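Long-range contacts in alpha-catenin-like protein hmp-1 (Caenorhabditis elegans, PDB 5H5M), which links the cadherin–beta-catenin complex of adherens junctions to actin filaments and is required for cell migration and cell shape changes during body enclosure and elongation: residues I119-L124 with R284-R289; N144-S149 with A196-C201; K188-V193 with N218-K223. All blocks are in the same frame, centred on the assembly; numbering follows the deposited sequence.

Contact 1: residues I119-L124 with R284-R289; sequences ISDAFL and RGRALR
Asp121 and Arg286 meet in a salt bridge: Arg286 NH1 donates to Asp121 OD1 at 2.8 Å (N-H...O angle 155°), in the plane of the guanidinium and on the anti lone pair of the oxygen. A weaker bond from Arg286 NH2 reaches the same OD1 at 3.3 Å, making an uneven fork, and the carboxylate plane stands 64° from that of the guanidinium. Ser120 OG lies near the edge of the same group, and Leu124 covers one face, its CD2 3.7 Å from Arg286 CZ and over the centre of the flat group. Just past the end of helix 92-122 the backbones come closest, Leu124 O lying 3.2 Å from Gly285 CA, an approach that the missing side chain of Gly285 permits. On the other flank Arg289 curls back through bends at chi2 and chi3, which bring Arg289 CD 3.3 Å from Phe123 O. A water takes the N-H of Arg289 NE at 2.8 Å and donates to Ile119 O at 2.9 Å, bridging the last helical turn to the arginine. Further out, Asp121 and Arg286 each have a second ionic partner, Arg55 (on Asp121 OD2) and Asp251 (on Arg286 NE); Arg289 NH2 pairs with Asp232, and Ser120 OG hydrogen-bonds His247. This charge network would be expected to hold both guanidinium groups in place and to favour an ionised Asp121. It joins the C-terminal end of helix 92-122 to the flank of helix 276-300, with helices 207-233 and 237-260 alongside: helix-to-helix packing tied by buried and partly buried ion pairs, in the middle (M) domain of an alpha-catenin, which is built of the helical bundles of the vinculin family.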
loop_
_atom_site.group_PDB
_atom_site.type_symbol
_atom_site.label_atom_id
_atom_site.label_comp_id
_atom_site.label_asym_id
_atom_site.label_seq_id
_atom_site.Cartn_x
_atom_site.Cartn_y
_atom_site.Cartn_z
ATOM N N ILE A 119 -1.011 2.002 0.265
ATOM C CA ILE A 119 -0.517 1.793 1.624
ATOM C C ILE A 119 0.981 1.504 1.624
ATOM O O ILE A 119 1.721 1.992 2.485
ATOM C CB ILE A 119 -1.265 0.639 2.322
ATOM C CG1 ILE A 119 -2.748 0.990 2.474
ATOM C CG2 ILE A 119 -0.652 0.334 3.683
ATOM C CD1 ILE A 119 -3.560 -0.065 3.188
ATOM N N SER A 120 1.421 0.720 0.644
ATOM C CA SER A 120 2.833 0.384 0.502
ATOM C C SER A 120 3.677 1.642 0.302
ATOM O O SER A 120 4.701 1.815 0.961
ATOM C CB SER A 120 3.038 -0.591 -0.663
ATOM O OG SER A 120 4.406 -0.932 -0.827
ATOM N N ASP A 121 3.238 2.521 -0.597
ATOM C CA ASP A 121 3.958 3.763 -0.878
ATOM C C ASP A 121 3.899 4.760 0.279
ATOM O O ASP A 121 4.921 5.306 0.694
ATOM C CB ASP A 121 3.405 4.438 -2.141
ATOM C CG ASP A 121 3.681 3.642 -3.406
ATOM O OD1 ASP A 121 4.611 2.809 -3.401
ATOM O OD2 ASP A 121 2.970 3.858 -4.413
ATOM N N ALA A 122 2.698 4.990 0.796
ATOM C CA ALA A 122 2.463 6.095 1.721
ATOM C C ALA A 122 3.055 5.869 3.109
ATOM O O ALA A 122 3.394 6.826 3.802
ATOM C CB ALA A 122 0.970 6.365 1.834
ATOM N N PHE A 123 3.188 4.607 3.508
ATOM C CA PHE A 123 3.577 4.290 4.880
ATOM C C PHE A 123 4.937 3.603 4.987
ATOM O O PHE A 123 5.274 3.055 6.037
ATOM C CB PHE A 123 2.499 3.422 5.540
ATOM C CG PHE A 123 1.205 4.152 5.773
ATOM C CD1 PHE A 123 0.278 4.293 4.749
ATOM C CD2 PHE A 123 0.925 4.719 7.008
ATOM C CE1 PHE A 123 -0.908 4.983 4.953
ATOM C CE2 PHE A 123 -0.260 5.408 7.221
ATOM C CZ PHE A 123 -1.178 5.542 6.190
ATOM N N LEU A 124 5.726 3.645 3.916
ATOM C CA LEU A 124 7.053 3.035 3.955
ATOM C C LEU A 124 8.012 3.831 4.839
ATOM O O LEU A 124 9.026 3.302 5.287
ATOM C CB LEU A 124 7.632 2.875 2.539
ATOM C CG LEU A 124 8.130 4.039 1.672
ATOM C CD1 LEU A 124 9.544 4.472 2.037
ATOM C CD2 LEU A 124 8.082 3.632 0.204
ATOM N N ARG A 284 14.497 0.101 1.666
ATOM C CA ARG A 284 14.736 -0.033 3.098
ATOM C C ARG A 284 13.436 0.124 3.888
ATOM O O ARG A 284 13.123 -0.697 4.754
ATOM C CB ARG A 284 15.767 0.994 3.573
ATOM C CG ARG A 284 16.024 0.940 5.070
ATOM C CD ARG A 284 17.051 1.971 5.518
ATOM N NE ARG A 284 17.248 1.921 6.966
ATOM C CZ ARG A 284 18.192 1.206 7.570
ATOM N NH1 ARG A 284 19.047 0.487 6.854
ATOM N NH2 ARG A 284 18.289 1.219 8.893
ATOM N N GLY A 285 12.684 1.176 3.575
ATOM C CA GLY A 285 11.431 1.454 4.247
ATOM C C GLY A 285 10.413 0.338 4.101
ATOM O O GLY A 285 9.794 -0.077 5.081
ATOM N N ARG A 286 10.245 -0.150 2.876
ATOM C CA ARG A 286 9.303 -1.231 2.602
ATOM C C ARG A 286 9.717 -2.522 3.304
ATOM O O ARG A 286 8.878 -3.236 3.859
ATOM C CB ARG A 286 9.188 -1.478 1.097
ATOM C CG ARG A 286 8.622 -0.316 0.291
ATOM C CD ARG A 286 8.295 -0.768 -1.127
ATOM N NE ARG A 286 8.497 0.284 -2.119
ATOM C CZ ARG A 286 7.574 1.177 -2.466
ATOM N NH1 ARG A 286 6.377 1.162 -1.895
ATOM N NH2 ARG A 286 7.854 2.092 -3.383
ATOM N N ALA A 287 11.012 -2.815 3.272
ATOM C CA ALA A 287 11.550 -4.014 3.901
ATOM C C ALA A 287 11.299 -4.004 5.402
ATOM O O ALA A 287 10.954 -5.029 5.990
ATOM C CB ALA A 287 13.045 -4.146 3.612
ATOM N N LEU A 288 11.468 -2.841 6.021
ATOM C CA LEU A 288 11.257 -2.716 7.456
ATOM C C LEU A 288 9.769 -2.809 7.801
ATOM O O LEU A 288 9.399 -3.324 8.861
ATOM C CB LEU A 288 11.855 -1.407 7.977
ATOM C CG LEU A 288 13.385 -1.403 8.065
ATOM C CD1 LEU A 288 13.921 -0.062 8.560
ATOM C CD2 LEU A 288 13.868 -2.539 8.958
ATOM N N ARG A 289 8.919 -2.314 6.906
ATOM C CA ARG A 289 7.475 -2.456 7.075
ATOM C C ARG A 289 7.072 -3.931 7.028
ATOM O O ARG A 289 6.233 -4.377 7.809
ATOM C CB ARG A 289 6.727 -1.660 6.004
ATOM C CG ARG A 289 6.596 -0.181 6.320
ATOM C CD ARG A 289 5.511 0.054 7.370
ATOM N NE ARG A 289 4.175 -0.115 6.800
ATOM C CZ ARG A 289 3.131 -0.608 7.459
ATOM N NH1 ARG A 289 3.252 -0.998 8.722
ATOM N NH2 ARG A 289 1.962 -0.723 6.845
HETATM O O HOH W 1 3.333 0.400 4.217
#

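Contact 2: residues N144-S149 with A196-C201; sequences NTRYRS and AAILLC
Thr145 OG1 is hydrogen-bonded to His141 O, just before its own helix, and lies 3.5 Å from Cys201 SG across the contact. With OG1 thus placed beside the backbone N, anti to the carbonyl carbon (chi1 -62°), the methyl CG2 is turned to the other helix and touches Ile198 CD1 at 3.6 Å. The same methyl comes within 4.0 Å of Ala197 O. Between its methyl and its hydroxyl Thr145 thus meets Ala197, Ile198 and Cys201. Cys201 holds SG anti to its backbone N (chi1 175°), which carries the sulfur to the threonine hydroxyl. Segments 144-149 and 196-201 run almost antiparallel (174°), their axes 9.9 Å apart at the closest point, as expected for neighbouring helices in the four-helix bundles of the vinculin/alpha-catenin family. Helix 128-137 lies against both segments, Ala136 touching Thr145 and Leu133 touching Ala197, while helix 207-233 packs on Ala196, Ala197 and Leu200. Toward the more exposed flank Arg146 reaches across Ile198 at about a right angle, Arg146 NH1 3.9 Å from Ile198 CG2. The Arg146 chain is extended from CG to NE, where a salt bridge to Glu142 would help to hold the guanidinium. One turn on from Thr145, Ser149 CB approaches Ile198 CD1 at 4.2 Å.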
loop_
_atom_site.group_PDB
_atom_site.type_symbol
_atom_site.label_atom_id
_atom_site.label_comp_id
_atom_site.label_asym_id
_atom_site.label_seq_id
_atom_site.Cartn_x
_atom_site.Cartn_y
_atom_site.Cartn_z
ATOM N N ASN A 144 15.344 25.464 4.786
ATOM C CA ASN A 144 15.083 24.032 4.874
ATOM C C ASN A 144 13.790 23.719 5.614
ATOM O O ASN A 144 13.077 22.786 5.253
ATOM C CB ASN A 144 16.248 23.310 5.552
ATOM C CG ASN A 144 17.459 23.191 4.654
ATOM O OD1 ASN A 144 17.355 23.319 3.434
ATOM N ND2 ASN A 144 18.618 22.936 5.255
ATOM N N THR A 145 13.494 24.496 6.651
ATOM C CA THR A 145 12.279 24.282 7.426
ATOM C C THR A 145 11.048 24.443 6.538
ATOM O O THR A 145 10.149 23.608 6.568
ATOM C CB THR A 145 12.184 25.247 8.627
ATOM O OG1 THR A 145 13.288 25.024 9.511
ATOM C CG2 THR A 145 10.884 25.021 9.389
ATOM N N ARG A 146 11.026 25.502 5.733
ATOM C CA ARG A 146 9.899 25.753 4.841
ATOM C C ARG A 146 9.784 24.677 3.764
ATOM O O ARG A 146 8.677 24.281 3.393
ATOM C CB ARG A 146 10.020 27.136 4.201
ATOM C CG ARG A 146 9.990 28.264 5.219
ATOM C CD ARG A 146 9.472 29.556 4.621
ATOM N NE ARG A 146 9.487 30.642 5.598
ATOM C CZ ARG A 146 8.530 30.855 6.496
ATOM N NH1 ARG A 146 7.473 30.056 6.548
ATOM N NH2 ARG A 146 8.630 31.867 7.347
ATOM N N TYR A 147 10.924 24.206 3.267
ATOM C CA TYR A 147 10.929 23.097 2.321
ATOM C C TYR A 147 10.413 21.823 2.987
ATOM O O TYR A 147 9.515 21.158 2.466
ATOM C CB TYR A 147 12.331 22.863 1.751
ATOM C CG TYR A 147 12.408 21.649 0.854
ATOM C CD1 TYR A 147 11.824 21.656 -0.408
ATOM C CD2 TYR A 147 13.046 20.490 1.273
ATOM C CE1 TYR A 147 11.880 20.543 -1.229
ATOM C CE2 TYR A 147 13.109 19.373 0.457
ATOM C CZ TYR A 147 12.524 19.405 -0.792
ATOM O OH TYR A 147 12.583 18.298 -1.607
ATOM N N ARG A 148 10.980 21.491 4.144
ATOM C CA ARG A 148 10.580 20.289 4.871
ATOM C C ARG A 148 9.150 20.411 5.395
ATOM O O ARG A 148 8.454 19.409 5.544
ATOM C CB ARG A 148 11.546 20.009 6.024
ATOM C CG ARG A 148 12.944 19.611 5.579
ATOM C CD ARG A 148 12.906 18.408 4.654
ATOM N NE ARG A 148 14.224 18.101 4.102
ATOM C CZ ARG A 148 14.459 17.123 3.234
ATOM N NH1 ARG A 148 13.464 16.353 2.819
ATOM N NH2 ARG A 148 15.688 16.912 2.782
ATOM N N SER A 149 8.721 21.639 5.679
ATOM C CA SER A 149 7.335 21.897 6.060
ATOM C C SER A 149 6.398 21.501 4.929
ATOM O O SER A 149 5.405 20.807 5.142
ATOM C CB SER A 149 7.131 23.372 6.418
ATOM O OG SER A 149 5.763 23.662 6.632
ATOM N N ALA A 196 4.263 24.818 14.128
ATOM C CA ALA A 196 5.050 24.684 15.352
ATOM C C ALA A 196 6.544 24.662 15.037
ATOM O O ALA A 196 7.360 25.170 15.807
ATOM C CB ALA A 196 4.651 23.429 16.109
ATOM N N ALA A 197 6.891 24.071 13.898
ATOM C CA ALA A 197 8.281 23.998 13.460
ATOM C C ALA A 197 8.759 25.353 12.955
ATOM O O ALA A 197 9.903 25.741 13.185
ATOM C CB ALA A 197 8.444 22.938 12.381
ATOM N N ILE A 198 7.875 26.065 12.263
ATOM C CA ILE A 198 8.177 27.406 11.780
ATOM C C ILE A 198 8.460 28.329 12.959
ATOM O O ILE A 198 9.387 29.138 12.918
ATOM C CB ILE A 198 7.020 27.988 10.942
ATOM C CG1 ILE A 198 6.660 27.049 9.791
ATOM C CG2 ILE A 198 7.392 29.362 10.400
ATOM C CD1 ILE A 198 7.795 26.814 8.818
ATOM N N LEU A 199 7.657 28.192 14.012
ATOM C CA LEU A 199 7.830 28.983 15.227
ATOM C C LEU A 199 9.145 28.643 15.918
ATOM O O LEU A 199 9.844 29.530 16.409
ATOM C CB LEU A 199 6.657 28.760 16.187
ATOM C CG LEU A 199 5.297 29.259 15.690
ATOM C CD1 LEU A 199 4.171 28.824 16.623
ATOM C CD2 LEU A 199 5.314 30.775 15.524
ATOM N N LEU A 200 9.479 27.356 15.951
ATOM C CA LEU A 200 10.729 26.913 16.554
ATOM C C LEU A 200 11.923 27.406 15.745
ATOM O O LEU A 200 12.934 27.822 16.308
ATOM C CB LEU A 200 10.770 25.390 16.674
ATOM C CG LEU A 200 12.106 24.824 17.163
ATOM C CD1 LEU A 200 12.472 25.404 18.527
ATOM C CD2 LEU A 200 12.080 23.298 17.208
ATOM N N CYS A 201 11.795 27.359 14.423
ATOM C CA CYS A 201 12.851 27.817 13.525
ATOM C C CYS A 201 13.221 29.278 13.777
ATOM O O CYS A 201 14.396 29.642 13.758
ATOM C CB CYS A 201 12.425 27.633 12.068
ATOM S SG CYS A 201 13.597 28.284 10.861
#

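Contact 3: residues K188-V193 with N218-K223; sequences KLAPQV and NAWFDK
Trp220 points the CE3-CZ3-CH2 rim of its indole at helix 173-202 and meets three residues there, Leu189, Ala190 and Val193, in an antiparallel helix pair of the all-helical M domain. The axes of segments 188-193 and 218-223 cross at -149°, some 30° off antiparallel, and come within 10.5 Å. Trp220 carries CG anti to the backbone N, beside the carbonyl carbon (chi1 176°), and from there the six-membered ring extends toward helix 173-202. Leu189 also places CG anti to its backbone N (chi1 -171°), and CD2 beyond it comes up to the other helix, 3.7 Å from Trp220 CA. That methyl approaches the ring at its edge, near the ring plane, 3.9 Å from Trp220 CE3, and also touches Ala219 CB. Val193 divides its branches: CG1 is anti to the backbone N, while CG2, anti to the carbonyl carbon, touches Trp220 CE3 at 4.1 Å, the two side chains crossing at about a right angle. Pro191, whose nitrogen has no hydrogen to give to the preceding turn, kinks the helix just beyond Ala190. Around the pair, helix 142-166 supplies Phe152, whose ring stands edge-to-face with the indole, and Ala156, which touches both Trp220 and Ala190; Leu130 from helix 128-137 packs on Trp220 and Val193. The closest approach is at the rim: Trp220 CZ3 lies 3.6 Å from Ala190 CA and 3.7 Å from Ala190 CB.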
loop_
_atom_site.group_PDB
_atom_site.type_symbol
_atom_site.label_atom_id
_atom_site.label_comp_id
_atom_site.label_asym_id
_atom_site.label_seq_id
_atom_site.Cartn_x
_atom_site.Cartn_y
_atom_site.Cartn_z
ATOM N N LYS A 188 -6.223 17.512 10.617
ATOM C CA LYS A 188 -6.336 18.699 11.449
ATOM C C LYS A 188 -4.983 19.097 12.046
ATOM O O LYS A 188 -4.606 20.269 12.050
ATOM C CB LYS A 188 -7.357 18.442 12.557
ATOM C CG LYS A 188 -7.504 19.538 13.587
ATOM C CD LYS A 188 -8.532 19.128 14.632
ATOM C CE LYS A 188 -9.811 18.627 13.971
ATOM N NZ LYS A 188 -10.737 17.979 14.943
ATOM N N LEU A 189 -4.256 18.101 12.536
ATOM C CA LEU A 189 -3.007 18.310 13.259
ATOM C C LEU A 189 -1.832 18.740 12.365
ATOM O O LEU A 189 -0.981 19.533 12.784
ATOM C CB LEU A 189 -2.647 17.025 14.009
ATOM C CG LEU A 189 -1.490 17.037 15.006
ATOM C CD1 LEU A 189 -1.715 18.083 16.083
ATOM C CD2 LEU A 189 -1.322 15.659 15.623
ATOM N N ALA A 190 -1.797 18.216 11.140
ATOM C CA ALA A 190 -0.678 18.421 10.217
ATOM C C ALA A 190 -0.267 19.890 9.992
ATOM O O ALA A 190 0.917 20.208 10.081
ATOM C CB ALA A 190 -0.989 17.757 8.871
ATOM N N PRO A 191 -1.225 20.787 9.690
ATOM C CA PRO A 191 -0.762 22.163 9.460
ATOM C C PRO A 191 -0.286 22.837 10.746
ATOM O O PRO A 191 0.498 23.787 10.695
ATOM C CB PRO A 191 -2.006 22.876 8.908
ATOM C CG PRO A 191 -2.992 21.792 8.577
ATOM C CD PRO A 191 -2.682 20.663 9.501
ATOM N N GLN A 192 -0.762 22.346 11.885
ATOM C CA GLN A 192 -0.360 22.892 13.174
ATOM C C GLN A 192 1.042 22.420 13.534
ATOM O O GLN A 192 1.834 23.179 14.096
ATOM C CB GLN A 192 -1.356 22.490 14.263
ATOM C CG GLN A 192 -2.785 22.906 13.962
ATOM C CD GLN A 192 -3.775 22.392 14.992
ATOM O OE1 GLN A 192 -3.408 21.667 15.916
ATOM N NE2 GLN A 192 -5.038 22.766 14.836
ATOM N N VAL A 193 1.340 21.164 13.209
ATOM C CA VAL A 193 2.679 20.616 13.399
ATOM C C VAL A 193 3.684 21.410 12.572
ATOM O O VAL A 193 4.756 21.768 13.057
ATOM C CB VAL A 193 2.752 19.125 13.007
ATOM C CG1 VAL A 193 4.197 18.634 13.030
ATOM C CG2 VAL A 193 1.889 18.287 13.931
ATOM N N ASN A 218 5.108 14.363 19.322
ATOM C CA ASN A 218 4.646 13.143 19.968
ATOM C C ASN A 218 3.172 12.854 19.699
ATOM O O ASN A 218 2.788 11.701 19.508
ATOM C CB ASN A 218 4.906 13.219 21.474
ATOM C CG ASN A 218 6.387 13.215 21.803
ATOM O OD1 ASN A 218 7.180 12.548 21.137
ATOM N ND2 ASN A 218 6.771 13.970 22.825
ATOM N N ALA A 219 2.350 13.901 19.678
ATOM C CA ALA A 219 0.937 13.740 19.364
ATOM C C ALA A 219 0.773 13.215 17.942
ATOM O O ALA A 219 -0.082 12.370 17.676
ATOM C CB ALA A 219 0.192 15.053 19.539
ATOM N N TRP A 220 1.610 13.713 17.037
ATOM C CA TRP A 220 1.569 13.293 15.644
ATOM C C TRP A 220 1.945 11.822 15.492
ATOM O O TRP A 220 1.201 11.042 14.891
ATOM C CB TRP A 220 2.499 14.160 14.791
ATOM C CG TRP A 220 2.560 13.713 13.366
ATOM C CD1 TRP A 220 3.502 12.903 12.797
ATOM C CD2 TRP A 220 1.626 14.030 12.329
ATOM N NE1 TRP A 220 3.217 12.707 11.469
ATOM C CE2 TRP A 220 2.070 13.389 11.155
ATOM C CE3 TRP A 220 0.460 14.801 12.277
ATOM C CZ2 TRP A 220 1.389 13.491 9.944
ATOM C CZ3 TRP A 220 -0.216 14.905 11.071
ATOM C CH2 TRP A 220 0.249 14.253 9.922
ATOM N N PHE A 221 3.096 11.446 16.039
ATOM C CA PHE A 221 3.579 10.071 15.934
ATOM C C PHE A 221 2.658 9.072 16.635
ATOM O O PHE A 221 2.579 7.914 16.230
ATOM C CB PHE A 221 4.999 9.957 16.494
ATOM C CG PHE A 221 6.064 10.407 15.535
ATOM C CD1 PHE A 221 5.885 10.272 14.166
ATOM C CD2 PHE A 221 7.246 10.967 15.999
ATOM C CE1 PHE A 221 6.865 10.684 13.279
ATOM C CE2 PHE A 221 8.229 11.380 15.116
ATOM C CZ PHE A 221 8.038 11.238 13.754
ATOM N N ASP A 222 1.964 9.515 17.681
ATOM C CA ASP A 222 0.986 8.662 18.355
ATOM C C ASP A 222 -0.205 8.358 17.446
ATOM O O ASP A 222 -0.696 7.229 17.415
ATOM C CB ASP A 222 0.491 9.309 19.651
ATOM C CG ASP A 222 1.541 9.305 20.752
ATOM O OD1 ASP A 222 2.555 8.588 20.615
ATOM O OD2 ASP A 222 1.343 10.016 21.761
ATOM N N LYS A 223 -0.666 9.367 16.712
ATOM C CA LYS A 223 -1.810 9.208 15.818
ATOM C C LYS A 223 -1.451 8.394 14.579
ATOM O O LYS A 223 -2.244 7.569 14.123
ATOM C CB LYS A 223 -2.363 10.569 15.391
ATOM C CG LYS A 223 -2.887 11.435 16.521
ATOM C CD LYS A 223 -4.099 10.820 17.186
ATOM C CE LYS A 223 -4.635 11.724 18.284
ATOM N NZ LYS A 223 -5.796 11.110 18.983
#

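Overall arrangement
Contacts 2 and 3 share helix 173-202: residues 188-193 pair with helix 207-233, and the nearby residues 196-201 pair with helix 142-166. Their centres are about 14 Å apart, and along the chain their segments alternate, so the two tie helix 173-202 to helices 142-166 and 207-233. Contact 1 closes a longer loop in which both others are nested; its centre lies about 20 Å from that of contact 3 and about 25 Å from that of contact 2, with nearest atoms about 7 and 13 Å away. It sits near the middle of the chain and is rich in charge; farther out, contact 3 is apolar, and contact 2 mixes apolar and polar side chains.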